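Local structure of N-terminal acetyltransferase B complex subunit NAT3 (Candida albicans, 5K04) at residues Trp39-Lys45 / Tyr57-Thr62. The protein is the probable catalytic subunit of the NatB complex, transferring an acetyl group from acetyl-CoA to the N-terminal amino acid of substrate proteins. Numbering follows the deposited sequence.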
loop_
_atom_site.group_PDB
_atom_site.type_symbol
_atom_site.label_atom_id
_atom_site.label_comp_id
_atom_site.label_asym_id
_atom_site.label_seq_id
_atom_site.Cartn_x
_atom_site.Cartn_y
_atom_site.Cartn_z
ATOM N N TRP B 39 -18.900 -11.916 -2.630
ATOM C CA TRP B 39 -19.923 -10.977 -3.092
ATOM C C TRP B 39 -19.246 -9.833 -3.835
ATOM O O TRP B 39 -19.284 -8.678 -3.396
ATOM C CB TRP B 39 -20.766 -10.458 -1.925
ATOM C CG TRP B 39 -21.102 -11.546 -0.965
ATOM C CD1 TRP B 39 -22.137 -12.434 -1.056
ATOM C CD2 TRP B 39 -20.375 -11.894 0.226
ATOM N NE1 TRP B 39 -22.100 -13.317 0.001
ATOM C CE2 TRP B 39 -21.031 -13.006 0.806
ATOM C CE3 TRP B 39 -19.229 -11.376 0.851
ATOM C CZ2 TRP B 39 -20.584 -13.611 1.988
ATOM C CZ3 TRP B 39 -18.786 -11.970 2.036
ATOM C CH2 TRP B 39 -19.460 -13.084 2.583
ATOM N N PRO B 40 -18.638 -10.124 -4.991
ATOM C CA PRO B 40 -17.849 -9.085 -5.684
ATOM C C PRO B 40 -18.653 -7.878 -6.135
ATOM O O PRO B 40 -18.090 -6.776 -6.218
ATOM C CB PRO B 40 -17.245 -9.833 -6.883
ATOM C CG PRO B 40 -18.002 -11.131 -6.991
ATOM C CD PRO B 40 -18.548 -11.447 -5.647
ATOM N N GLN B 41 -19.944 -8.048 -6.451
ATOM C CA GLN B 41 -20.757 -6.911 -6.879
ATOM C C GLN B 41 -21.174 -5.996 -5.726
ATOM O O GLN B 41 -21.641 -4.878 -5.978
ATOM C CB GLN B 41 -22.007 -7.397 -7.608
ATOM C CG GLN B 41 -21.726 -8.115 -8.914
ATOM C CD GLN B 41 -22.984 -8.324 -9.752
ATOM O OE1 GLN B 41 -23.822 -7.426 -9.876
ATOM N NE2 GLN B 41 -23.108 -9.517 -10.347
ATOM N N LEU B 42 -21.034 -6.451 -4.479
ATOM C CA LEU B 42 -21.495 -5.727 -3.302
ATOM C C LEU B 42 -20.351 -4.984 -2.630
ATOM O O LEU B 42 -20.459 -4.569 -1.471
ATOM C CB LEU B 42 -22.182 -6.684 -2.322
ATOM C CG LEU B 42 -23.282 -7.610 -2.900
ATOM C CD1 LEU B 42 -24.151 -8.220 -1.802
ATOM C CD2 LEU B 42 -24.164 -6.898 -3.911
ATOM N N PHE B 43 -19.257 -4.808 -3.352
ATOM C CA PHE B 43 -18.081 -4.089 -2.879
ATOM C C PHE B 43 -17.745 -3.119 -4.012
ATOM O O PHE B 43 -17.083 -3.465 -5.001
ATOM C CB PHE B 43 -16.936 -5.053 -2.540
ATOM C CG PHE B 43 -15.834 -4.443 -1.695
ATOM C CD1 PHE B 43 -15.768 -3.071 -1.477
ATOM C CD2 PHE B 43 -14.849 -5.258 -1.133
ATOM C CE1 PHE B 43 -14.754 -2.517 -0.716
ATOM C CE2 PHE B 43 -13.829 -4.715 -0.361
ATOM C CZ PHE B 43 -13.786 -3.335 -0.150
ATOM N N TYR B 44 -18.252 -1.903 -3.876
ATOM C CA TYR B 44 -18.071 -0.874 -4.881
ATOM C C TYR B 44 -17.718 0.434 -4.192
ATOM O O TYR B 44 -17.945 0.626 -2.992
ATOM C CB TYR B 44 -19.320 -0.692 -5.760
ATOM C CG TYR B 44 -20.603 -0.588 -4.976
ATOM C CD1 TYR B 44 -21.073 0.642 -4.521
ATOM C CD2 TYR B 44 -21.353 -1.715 -4.692
ATOM C CE1 TYR B 44 -22.281 0.736 -3.801
ATOM C CE2 TYR B 44 -22.551 -1.637 -3.965
ATOM C CZ TYR B 44 -23.004 -0.415 -3.524
ATOM O OH TYR B 44 -24.169 -0.353 -2.797
ATOM N N LYS B 45 -17.168 1.334 -4.991
ATOM C CA LYS B 45 -16.625 2.580 -4.507
ATOM C C LYS B 45 -17.256 3.737 -5.264
ATOM O O LYS B 45 -17.685 3.608 -6.420
ATOM C CB LYS B 45 -15.099 2.622 -4.673
ATOM C CG LYS B 45 -14.624 2.492 -6.131
ATOM C CD LYS B 45 -13.132 2.793 -6.257
ATOM C CE LYS B 45 -12.634 2.671 -7.689
ATOM N NZ LYS B 45 -11.145 2.874 -7.709
ATOM N N TYR B 57 -16.844 4.032 -0.066
ATOM C CA TYR B 57 -17.107 2.683 -0.542
ATOM C C TYR B 57 -18.169 2.010 0.315
ATOM O O TYR B 57 -18.477 2.442 1.429
ATOM C CB TYR B 57 -15.833 1.815 -0.592
ATOM C CG TYR B 57 -15.057 1.668 0.716
ATOM C CD1 TYR B 57 -15.382 0.688 1.648
ATOM C CD2 TYR B 57 -13.967 2.489 0.984
ATOM C CE1 TYR B 57 -14.655 0.552 2.830
ATOM C CE2 TYR B 57 -13.241 2.373 2.141
ATOM C CZ TYR B 57 -13.578 1.403 3.066
ATOM O OH TYR B 57 -12.825 1.313 4.214
ATOM N N MET B 58 -18.741 0.951 -0.269
ATOM C CA MET B 58 -19.706 0.062 0.358
ATOM C C MET B 58 -19.179 -1.367 0.296
ATOM O O MET B 58 -18.732 -1.824 -0.762
ATOM C CB MET B 58 -21.067 0.137 -0.341
ATOM C CG MET B 58 -21.841 -1.164 -0.261
ATOM S SD MET B 58 -22.325 -1.511 1.400
ATOM C CE MET B 58 -23.311 -0.102 1.556
ATOM N N MET B 59 -19.181 -2.045 1.448
ATOM C CA MET B 59 -18.938 -3.476 1.544
ATOM C C MET B 59 -20.206 -4.079 2.111
ATOM O O MET B 59 -20.609 -3.742 3.228
ATOM C CB MET B 59 -17.744 -3.816 2.446
ATOM C CG MET B 59 -16.455 -3.083 2.107
ATOM S SD MET B 59 -15.248 -3.223 3.397
ATOM C CE MET B 59 -15.166 -4.941 3.335
ATOM N N ALA B 60 -20.849 -4.938 1.333
ATOM C CA ALA B 60 -22.031 -5.644 1.780
ATOM C C ALA B 60 -21.901 -7.115 1.389
ATOM O O ALA B 60 -21.014 -7.506 0.626
ATOM C CB ALA B 60 -23.312 -5.020 1.197
ATOM N N LYS B 61 -22.811 -7.930 1.914
ATOM C CA LYS B 61 -22.810 -9.358 1.628
ATOM C C LYS B 61 -24.243 -9.866 1.658
ATOM O O LYS B 61 -25.167 -9.157 2.073
ATOM C CB LYS B 61 -21.947 -10.131 2.635
ATOM C CG LYS B 61 -22.323 -9.883 4.105
ATOM C CD LYS B 61 -21.771 -10.970 5.032
ATOM C CE LYS B 61 -21.846 -10.515 6.477
ATOM N NZ LYS B 61 -21.316 -11.539 7.405
ATOM N N THR B 62 -24.422 -11.111 1.206
ATOM C CA THR B 62 -25.679 -11.829 1.387
ATOM C C THR B 62 -25.446 -13.042 2.276
ATOM O O THR B 62 -24.344 -13.587 2.332
ATOM C CB THR B 62 -26.323 -12.282 0.049
ATOM O OG1 THR B 62 -25.476 -13.228 -0.601
ATOM C CG2 THR B 62 -26.646 -11.071 -0.880
HETATM O O HOH W 1 -18.634 -7.463 -1.136
#
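Phe-43 lays its ring across the side chain of Met-59, whose CG sits 3.5 Å from the ring centroid and nearly above it, a CH-pi contact; SD follows obliquely at 4.4 Å, making the pair Met-aromatic as well. The two residues form a non-hydrogen-bonded antiparallel pair, so their side chains leave the same face of the sheet, and the case illustrates how a beta hairpin is held by backbone and side chains together. In the next, hydrogen-bonded pair, Tyr-44 N reaches Met-58 O at 3.2 Å and Met-58 N reaches Tyr-44 O at 2.9 Å, while on the other face the Tyr-44 ring lies over Met-58 CB. One further backbone hydrogen bond, Ala-60 N to Leu-42 O at 2.9 Å, continues the pattern just before Phe-43. Pro-40 and Gln-41 swing clear of the partner strand in a turn, with Leu-42 N bonded to Trp-39 O, and a water sits between the segments, its O 2.6 Å from Trp-39 O and 3.0 Å from Ala-60 O. The Trp-39 indole still returns to the partner strand, its six-membered ring centred 3.4 Å from Lys-61 CB. Within the GNAT fold, Tyr-44 and Met-58 face the CoA-binding side, where Tyr-44 OH bonds to Leu-93 O of helix 89-96; Phe-43 and Met-59 pack against helix 29-38, and strands 3-6 and 70-80 flank the hairpin.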